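PDB 6CHJ: diacylglycerol O-acyltransferase from Marinobacter hydrocarbonoclasticus, which is a wax ester synthase/diacylglycerol acyltransferase, probably transferring the acyl group of acyl-CoA to diacylglycerol to make triacylglycerol. Local coordinates for residues T2-T7 against P68-D73; Q59-R64 against M108-P113. All blocks are in the same frame, centred on the assembly; numbering follows the deposited sequence.

Overall arrangement
The two contacts sit next to each other, their centres about 9 Å apart, on a two-stranded antiparallel hairpin well away from the centre of the chain. Strand 67-72 carries interaction 1 and strand 59-64 carries interaction 2, joined by backbone hydrogen bonds such as Val-69 N to Ser-62 O at 2.6 Å. Interaction 1 is the more buried: the N-terminal residues 2-7 bridge one strand, and Leu-4 packs between a proline and one face of an indole. Interaction 2 is partly buried and more polar, with residues 108-113 meeting the other strand through an ion pair, a water and a proline, and with the second subunit close by. Leu-4 of interaction 1 also packs on Leu-61 of interaction 2.

Interaction 1 (T2-T7 against P68-D73); sequences TPLNPT and PVWVED
Residues 2-7 join strand 67-72 through a single antiparallel beta bridge, Pro-3 opposite Val-69 as a non-hydrogen-bonded pair. Bonds flank that pair. Trp-70 N gives its hydrogen to Thr-2 O at 2.9 Å, approaching nearly along the C=O axis (C=O...N angle 173°). On the other side, Leu-4 N reaches Pro-68 O only weakly, at 3.4 Å and well off straight. The bridge therefore sets Leu-4 between Pro-68 and Trp-70, and these three side chains carry the contact.

Leu-4 points at the strand and splits its branches. CD1 goes to the proline, meeting Pro-68 CB at 3.7 Å and CG a little farther off, with the two side chains crossing at about a right angle; Leu-4 CB also lies against Pro-68 O. CD2 goes to the indole. Trp-70 places its CG anti to the carbonyl carbon and beside the backbone N (chi1 -62°), and Leu-4 crosses the ring obliquely, its CG 4.1 Å above one face and displaced toward the rim. Leu-4 chi1, at -105°, lies away from the staggered positions, consistent with a close fit. Val-69 adds CG1 beside Pro-3 CA at 4.0 Å.

Around this cluster, Leu-12 of helix 6-13 and Leu-61 of the neighbouring strand also pack on Leu-4, while Trp-70 touches Leu-138, which belongs to the HHxxxDG signature of this acyltransferase family. Asn-5 turns away from the strand and starts helix 6-13: as its N-cap, it accepts the Asp-8 backbone N on OD1. The closest side-chain approach runs along the NE1-CE2-CZ2 side of the indole, where Leu-4 CD2 comes to 3.2 Å from Trp-70 NE1 and 3.3 Å from Trp-70 CE2.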
ATOM      1  N   THR B   2     -21.219  16.615   8.854  1.00 90.85           N
ATOM      2  CA  THR B   2     -22.011  15.506   8.331  1.00 89.34           C
ATOM      3  C   THR B   2     -21.679  14.201   9.063  1.00 91.31           C
ATOM      4  O   THR B   2     -20.521  13.753   9.024  1.00 90.42           O
ATOM      5  CB  THR B   2     -21.756  15.340   6.834  1.00 90.34           C
ATOM      6  OG1 THR B   2     -21.741  16.628   6.205  1.00 96.56           O
ATOM      7  CG2 THR B   2     -22.834  14.477   6.193  1.00 90.28           C
ATOM      8  N   PRO B   3     -22.657  13.563   9.738  1.00 93.87           N
ATOM      9  CA  PRO B   3     -22.376  12.295  10.426  1.00 90.75           C
ATOM     10  C   PRO B   3     -22.182  11.135   9.459  1.00 89.43           C
ATOM     11  O   PRO B   3     -22.333  11.305   8.246  1.00 89.46           O
ATOM     12  CB  PRO B   3     -23.618  12.095  11.303  1.00 86.55           C
ATOM     13  CG  PRO B   3     -24.702  12.785  10.560  1.00 88.73           C
ATOM     14  CD  PRO B   3     -24.053  13.992   9.932  1.00 92.29           C
ATOM     15  N   LEU B   4     -21.862   9.951   9.988  1.00 89.72           N
ATOM     16  CA  LEU B   4     -21.586   8.749   9.195  1.00 86.05           C
ATOM     17  C   LEU B   4     -22.765   7.795   9.328  1.00 88.60           C
ATOM     18  O   LEU B   4     -22.922   7.139  10.363  1.00 91.35           O
ATOM     19  CB  LEU B   4     -20.298   8.075   9.671  1.00 86.67           C
ATOM     20  CG  LEU B   4     -19.056   8.237   8.801  1.00 86.17           C
ATOM     21  CD1 LEU B   4     -18.006   7.197   9.151  1.00 76.11           C
ATOM     22  CD2 LEU B   4     -19.474   8.115   7.367  1.00 82.85           C
ATOM     23  N   ASN B   5     -23.580   7.690   8.280  1.00 89.09           N
ATOM     24  CA  ASN B   5     -24.730   6.803   8.369  1.00 88.37           C
ATOM     25  C   ASN B   5     -24.245   5.378   8.665  1.00 87.00           C
ATOM     26  O   ASN B   5     -23.093   5.035   8.377  1.00 85.18           O
ATOM     27  CB  ASN B   5     -25.595   6.881   7.096  1.00 87.60           C
ATOM     28  CG  ASN B   5     -24.928   6.301   5.854  1.00 89.40           C
ATOM     29  OD1 ASN B   5     -24.249   5.277   5.905  1.00 86.33           O
ATOM     30  ND2 ASN B   5     -25.172   6.943   4.706  1.00 91.02           N
ATOM     31  N   PRO B   6     -25.080   4.544   9.295  1.00 88.16           N
ATOM     32  CA  PRO B   6     -24.560   3.298   9.887  1.00 86.32           C
ATOM     33  C   PRO B   6     -23.941   2.320   8.893  1.00 82.45           C
ATOM     34  O   PRO B   6     -23.110   1.502   9.306  1.00 81.52           O
ATOM     35  CB  PRO B   6     -25.797   2.692  10.568  1.00 91.54           C
ATOM     36  CG  PRO B   6     -26.683   3.871  10.851  1.00 89.52           C
ATOM     37  CD  PRO B   6     -26.493   4.768   9.656  1.00 91.70           C
ATOM     38  N   THR B   7     -24.301   2.356   7.609  1.00 76.88           N
ATOM     39  CA  THR B   7     -23.640   1.444   6.681  1.00 80.73           C
ATOM     40  C   THR B   7     -22.193   1.867   6.434  1.00 78.76           C
ATOM     41  O   THR B   7     -21.296   1.016   6.371  1.00 75.64           O
ATOM     42  CB  THR B   7     -24.408   1.351   5.360  1.00 82.90           C
ATOM     43  OG1 THR B   7     -23.951   2.373   4.467  1.00 90.12           O
ATOM     44  CG2 THR B   7     -25.903   1.510   5.588  1.00 78.36           C
ATOM     45  N   PRO B  68     -18.093   8.855  14.583  1.00 86.71           N
ATOM     46  CA  PRO B  68     -17.371   9.256  13.370  1.00 81.88           C
ATOM     47  C   PRO B  68     -18.187  10.191  12.492  1.00 81.67           C
ATOM     48  O   PRO B  68     -19.379   9.981  12.258  1.00 82.04           O
ATOM     49  CB  PRO B  68     -17.118   7.919  12.660  1.00 83.52           C
ATOM     50  CG  PRO B  68     -18.273   7.059  13.085  1.00 86.98           C
ATOM     51  CD  PRO B  68     -18.567   7.460  14.516  1.00 88.69           C
ATOM     52  N   VAL B  69     -17.520  11.232  11.990  1.00 84.47           N
ATOM     53  CA  VAL B  69     -18.144  12.232  11.134  1.00 83.04           C
ATOM     54  C   VAL B  69     -17.191  12.586  10.006  1.00 76.62           C
ATOM     55  O   VAL B  69     -15.971  12.450  10.130  1.00 75.06           O
ATOM     56  CB  VAL B  69     -18.536  13.509  11.909  1.00 82.06           C
ATOM     57  CG1 VAL B  69     -19.492  13.177  13.035  1.00 84.93           C
ATOM     58  CG2 VAL B  69     -17.294  14.211  12.446  1.00 80.35           C
ATOM     59  N   TRP B  70     -17.763  13.034   8.894  1.00 76.78           N
ATOM     60  CA  TRP B  70     -16.983  13.641   7.833  1.00 74.36           C
ATOM     61  C   TRP B  70     -16.736  15.109   8.152  1.00 74.60           C
ATOM     62  O   TRP B  70     -17.518  15.748   8.861  1.00 79.85           O
ATOM     63  CB  TRP B  70     -17.709  13.532   6.494  1.00 75.34           C
ATOM     64  CG  TRP B  70     -17.966  12.145   5.995  1.00 75.17           C
ATOM     65  CD1 TRP B  70     -19.166  11.639   5.583  1.00 80.76           C
ATOM     66  CD2 TRP B  70     -17.007  11.092   5.816  1.00 77.05           C
ATOM     67  NE1 TRP B  70     -19.017  10.340   5.162  1.00 78.06           N
ATOM     68  CE2 TRP B  70     -17.701   9.980   5.294  1.00 77.47           C
ATOM     69  CE3 TRP B  70     -15.633  10.977   6.051  1.00 73.87           C
ATOM     70  CZ2 TRP B  70     -17.069   8.771   5.009  1.00 68.95           C
ATOM     71  CZ3 TRP B  70     -15.010   9.779   5.770  1.00 71.95           C
ATOM     72  CH2 TRP B  70     -15.729   8.687   5.257  1.00 69.68           C
ATOM     73  N   VAL B  71     -15.644  15.647   7.611  1.00 76.38           N
ATOM     74  CA  VAL B  71     -15.296  17.056   7.773  1.00 76.78           C
ATOM     75  C   VAL B  71     -14.611  17.544   6.506  1.00 75.70           C
ATOM     76  O   VAL B  71     -13.918  16.792   5.814  1.00 75.67           O
ATOM     77  CB  VAL B  71     -14.381  17.326   8.997  1.00 74.79           C
ATOM     78  CG1 VAL B  71     -15.165  17.232  10.294  1.00 73.00           C
ATOM     79  CG2 VAL B  71     -13.214  16.372   9.011  1.00 75.47           C
ATOM     80  N   GLU B  72     -14.796  18.827   6.221  1.00 71.15           N
ATOM     81  CA  GLU B  72     -14.224  19.428   5.028  1.00 78.56           C
ATOM     82  C   GLU B  72     -12.713  19.566   5.192  1.00 79.77           C
ATOM     83  O   GLU B  72     -12.240  20.293   6.069  1.00 80.80           O
ATOM     84  CB  GLU B  72     -14.882  20.783   4.785  1.00 82.52           C
ATOM     85  CG  GLU B  72     -14.773  21.296   3.362  1.00 83.18           C
ATOM     86  CD  GLU B  72     -14.227  22.708   3.295  1.00 84.88           C
ATOM     87  OE1 GLU B  72     -13.874  23.257   4.361  1.00 95.28           O
ATOM     88  OE2 GLU B  72     -14.157  23.275   2.184  1.00 83.62           O
ATOM     89  N   ASP B  73     -11.950  18.871   4.357  1.00 77.91           N
ATOM     90  CA  ASP B  73     -10.505  18.835   4.537  1.00 80.02           C
ATOM     91  C   ASP B  73      -9.903  20.169   4.117  1.00 86.51           C
ATOM     92  O   ASP B  73      -9.909  20.520   2.934  1.00 89.69           O
ATOM     93  CB  ASP B  73      -9.887  17.686   3.750  1.00 78.96           C
ATOM     94  CG  ASP B  73      -8.471  17.379   4.203  1.00 81.45           C
ATOM     95  OD1 ASP B  73      -8.196  17.540   5.410  1.00 87.84           O
ATOM     96  OD2 ASP B  73      -7.634  16.984   3.365  1.00 77.72           O
TER

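Interaction 2 (Q59-R64 against M108-P113); sequences QRLSYR and MDRERP
Charge comes first in this contact between strand 59-64 and loop 108-113, with its type I beta turn from Asp-109 to Arg-112. Arg-60 and Glu-111 run side by side, pointing the same way, and form a rather long salt bridge, NH1 to OE2 at 3.6 Å, with the guanidinium and carboxylate planes 69° apart. Arg-60 CG takes the crowded position between backbone N and carbonyl carbon (chi1 89°), and the chain is extended from CG to NE. NE also makes a long, weak ion pair with Asp-73. NH1 passes 3.1 Å from Glu-111 O, too poorly angled for a hydrogen bond. An alanine here would take away the guanidinium and with it the ion pairs, and would probably leave the Glu-111 carboxylate less well fixed.

Hydrogen bonds come next. A water lies 2.6 Å from Tyr-63 OH and accepts from Arg-110 NH1 at 2.5 Å, in the guanidinium plane. The same guanidinium is held more firmly by NH2, which bonds to Leu-12 O and pairs with Glu-15. Within the turn, Glu-111 N makes a weak hydrogen bond to Asp-109 OD1.

Van der Waals packing makes up the rest. Pro-113 CB comes close to a carbonyl oxygen, Gln-59 O, at 3.0 Å. The apolar pairs are Pro-113 CD with Arg-60 CB at 3.8 Å and Leu-61 CD2 with Arg-110 CD at 4.2 Å. Thr-236 of the second subunit packs on Glu-111 and Asp-109.

The loop follows helix 93-105 and leads into strand 115-121, so the contact ties the edge of the 59-64/67-72 hairpin to the larger sheet, while Arg-112 touches His-80 and His-81 of helix 78-81.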
ATOM      1  N   GLN B  59     -13.899  15.323   1.662  1.00 73.78           N
ATOM      2  CA  GLN B  59     -14.357  14.894   2.971  1.00 72.25           C
ATOM      3  C   GLN B  59     -13.281  14.043   3.629  1.00 67.11           C
ATOM      4  O   GLN B  59     -12.593  13.272   2.964  1.00 63.27           O
ATOM      5  CB  GLN B  59     -15.655  14.093   2.824  1.00 74.91           C
ATOM      6  CG  GLN B  59     -16.776  14.870   2.153  1.00 72.91           C
ATOM      7  CD  GLN B  59     -17.200  16.074   2.984  1.00 81.34           C
ATOM      8  OE1 GLN B  59     -17.456  15.953   4.188  1.00 82.37           O
ATOM      9  NE2 GLN B  59     -17.258  17.246   2.351  1.00 77.12           N
ATOM     10  N   ARG B  60     -13.140  14.168   4.938  1.00 70.41           N
ATOM     11  CA  ARG B  60     -12.185  13.318   5.618  1.00 69.70           C
ATOM     12  C   ARG B  60     -12.780  12.881   6.941  1.00 71.72           C
ATOM     13  O   ARG B  60     -13.661  13.544   7.491  1.00 76.69           O
ATOM     14  CB  ARG B  60     -10.830  14.017   5.806  1.00 68.10           C
ATOM     15  CG  ARG B  60     -10.679  14.819   7.057  1.00 70.75           C
ATOM     16  CD  ARG B  60      -9.238  15.283   7.203  1.00 72.24           C
ATOM     17  NE  ARG B  60      -8.907  15.614   8.588  1.00 83.92           N
ATOM     18  CZ  ARG B  60      -8.707  14.718   9.555  1.00 81.58           C
ATOM     19  NH1 ARG B  60      -8.801  13.410   9.304  1.00 73.63           N
ATOM     20  NH2 ARG B  60      -8.419  15.134  10.783  1.00 83.47           N
ATOM     21  N   LEU B  61     -12.311  11.738   7.428  1.00 68.32           N
ATOM     22  CA  LEU B  61     -12.880  11.147   8.627  1.00 70.42           C
ATOM     23  C   LEU B  61     -12.383  11.872   9.867  1.00 74.67           C
ATOM     24  O   LEU B  61     -11.194  12.179   9.997  1.00 76.93           O
ATOM     25  CB  LEU B  61     -12.545   9.656   8.712  1.00 68.89           C
ATOM     26  CG  LEU B  61     -13.240   8.884   9.845  1.00 72.43           C
ATOM     27  CD1 LEU B  61     -14.765   8.971   9.741  1.00 68.14           C
ATOM     28  CD2 LEU B  61     -12.774   7.424   9.924  1.00 66.48           C
ATOM     29  N   SER B  62     -13.313  12.160  10.774  1.00 75.74           N
ATOM     30  CA  SER B  62     -12.992  12.741  12.066  1.00 74.24           C
ATOM     31  C   SER B  62     -14.021  12.235  13.061  1.00 81.30           C
ATOM     32  O   SER B  62     -15.108  11.794  12.682  1.00 84.17           O
ATOM     33  CB  SER B  62     -12.987  14.267  12.011  1.00 73.84           C
ATOM     34  OG  SER B  62     -12.074  14.796  12.950  1.00 87.59           O
ATOM     35  N   TYR B  63     -13.672  12.286  14.340  1.00 85.80           N
ATOM     36  CA  TYR B  63     -14.573  11.822  15.383  1.00 86.92           C
ATOM     37  C   TYR B  63     -14.964  12.982  16.291  1.00 91.75           C
ATOM     38  O   TYR B  63     -14.126  13.819  16.651  1.00 84.62           O
ATOM     39  CB  TYR B  63     -13.940  10.687  16.200  1.00 87.97           C
ATOM     40  CG  TYR B  63     -13.684   9.415  15.411  1.00 84.64           C
ATOM     41  CD1 TYR B  63     -14.567   8.334  15.471  1.00 85.48           C
ATOM     42  CD2 TYR B  63     -12.562   9.300  14.598  1.00 82.47           C
ATOM     43  CE1 TYR B  63     -14.324   7.170  14.747  1.00 77.75           C
ATOM     44  CE2 TYR B  63     -12.316   8.154  13.876  1.00 79.84           C
ATOM     45  CZ  TYR B  63     -13.194   7.094  13.950  1.00 74.25           C
ATOM     46  OH  TYR B  63     -12.909   5.969  13.220  1.00 71.23           O
ATOM     47  N   ARG B  64     -16.251  13.036  16.633  1.00 90.23           N
ATOM     48  CA  ARG B  64     -16.779  13.991  17.604  1.00 96.00           C
ATOM     49  C   ARG B  64     -16.971  13.233  18.914  1.00 98.98           C
ATOM     50  O   ARG B  64     -17.995  12.573  19.121  1.00 95.78           O
ATOM     51  CB  ARG B  64     -18.071  14.627  17.104  1.00 91.97           C
ATOM     52  CG  ARG B  64     -17.830  15.836  16.210  1.00 97.22           C
ATOM     53  CD  ARG B  64     -18.826  16.943  16.508  1.00 97.90           C
ATOM     54  NE  ARG B  64     -19.172  16.977  17.928  1.00104.49           N
ATOM     55  CZ  ARG B  64     -20.051  17.816  18.473  1.00103.42           C
ATOM     56  NH1 ARG B  64     -20.688  18.701  17.710  1.00 95.31           N
ATOM     57  NH2 ARG B  64     -20.299  17.767  19.780  1.00 91.65           N
ATOM     58  N   MET B 108      -5.777   2.223   2.658  1.00 47.30           N
ATOM     59  CA  MET B 108      -5.734   3.664   2.487  1.00 53.49           C
ATOM     60  C   MET B 108      -5.558   4.341   3.839  1.00 53.56           C
ATOM     61  O   MET B 108      -5.921   3.803   4.880  1.00 56.93           O
ATOM     62  CB  MET B 108      -7.002   4.185   1.815  1.00 48.96           C
ATOM     63  CG  MET B 108      -7.504   3.334   0.710  1.00 52.84           C
ATOM     64  SD  MET B 108      -8.828   4.098  -0.227  1.00 55.07           S
ATOM     65  CE  MET B 108      -7.893   5.472  -0.937  1.00 49.55           C
ATOM     66  N   ASP B 109      -5.017   5.553   3.801  1.00 61.06           N
ATOM     67  CA  ASP B 109      -4.774   6.348   5.001  1.00 60.27           C
ATOM     68  C   ASP B 109      -6.072   7.008   5.461  1.00 55.74           C
ATOM     69  O   ASP B 109      -6.672   7.789   4.715  1.00 53.66           O
ATOM     70  CB  ASP B 109      -3.719   7.399   4.677  1.00 62.48           C
ATOM     71  CG  ASP B 109      -3.292   8.207   5.877  1.00 59.59           C
ATOM     72  OD1 ASP B 109      -3.579   7.844   7.050  1.00 61.10           O
ATOM     73  OD2 ASP B 109      -2.629   9.224   5.615  1.00 64.83           O
ATOM     74  N   ARG B 110      -6.498   6.723   6.691  1.00 56.26           N
ATOM     75  CA  ARG B 110      -7.780   7.257   7.152  1.00 54.87           C
ATOM     76  C   ARG B 110      -7.728   8.739   7.508  1.00 57.22           C
ATOM     77  O   ARG B 110      -8.786   9.369   7.628  1.00 62.48           O
ATOM     78  CB  ARG B 110      -8.282   6.463   8.354  1.00 56.04           C
ATOM     79  CG  ARG B 110      -9.204   5.329   7.955  1.00 58.90           C
ATOM     80  CD  ARG B 110      -9.750   4.591   9.153  1.00 59.99           C
ATOM     81  NE  ARG B 110     -10.244   3.299   8.716  1.00 59.84           N
ATOM     82  CZ  ARG B 110     -10.814   2.392   9.495  1.00 60.06           C
ATOM     83  NH1 ARG B 110     -10.968   2.621  10.798  1.00 60.86           N
ATOM     84  NH2 ARG B 110     -11.240   1.254   8.949  1.00 52.56           N
ATOM     85  N   GLU B 111      -6.537   9.310   7.673  1.00 53.78           N
ATOM     86  CA  GLU B 111      -6.406  10.701   8.072  1.00 57.44           C
ATOM     87  C   GLU B 111      -6.570  11.683   6.908  1.00 63.39           C
ATOM     88  O   GLU B 111      -6.594  12.900   7.143  1.00 57.84           O
ATOM     89  CB  GLU B 111      -5.059  10.904   8.772  1.00 56.50           C
ATOM     90  CG  GLU B 111      -5.010  10.349  10.213  1.00 65.41           C
ATOM     91  CD  GLU B 111      -5.180  11.438  11.277  1.00 73.17           C
ATOM     92  OE1 GLU B 111      -4.192  11.784  11.969  1.00 77.76           O
ATOM     93  OE2 GLU B 111      -6.307  11.960  11.418  1.00 77.79           O
ATOM     94  N   ARG B 112      -6.695  11.203   5.676  1.00 58.67           N
ATOM     95  CA  ARG B 112      -6.974  12.045   4.524  1.00 54.89           C
ATOM     96  C   ARG B 112      -8.189  11.516   3.791  1.00 55.53           C
ATOM     97  O   ARG B 112      -8.570  10.354   3.969  1.00 58.09           O
ATOM     98  CB  ARG B 112      -5.769  12.098   3.582  1.00 55.73           C
ATOM     99  CG  ARG B 112      -4.472  12.192   4.326  1.00 60.73           C
ATOM    100  CD  ARG B 112      -3.356  12.310   3.353  1.00 60.32           C
ATOM    101  NE  ARG B 112      -3.037  13.715   3.141  1.00 67.12           N
ATOM    102  CZ  ARG B 112      -1.819  14.218   3.268  1.00 58.94           C
ATOM    103  NH1 ARG B 112      -0.802  13.431   3.597  1.00 58.36           N
ATOM    104  NH2 ARG B 112      -1.625  15.507   3.063  1.00 69.12           N
ATOM    105  N   PRO B 113      -8.853  12.353   2.992  1.00 60.39           N
ATOM    106  CA  PRO B 113      -9.945  11.851   2.149  1.00 58.36           C
ATOM    107  C   PRO B 113      -9.491  10.601   1.413  1.00 55.82           C
ATOM    108  O   PRO B 113      -8.365  10.523   0.920  1.00 55.42           O
ATOM    109  CB  PRO B 113     -10.227  13.016   1.188  1.00 59.23           C
ATOM    110  CG  PRO B 113      -9.090  13.988   1.398  1.00 60.22           C
ATOM    111  CD  PRO B 113      -8.618  13.789   2.783  1.00 60.69           C
TER
HETATM  112  O   HOH W   1     -10.899   4.751  12.189  1.00 59.28           O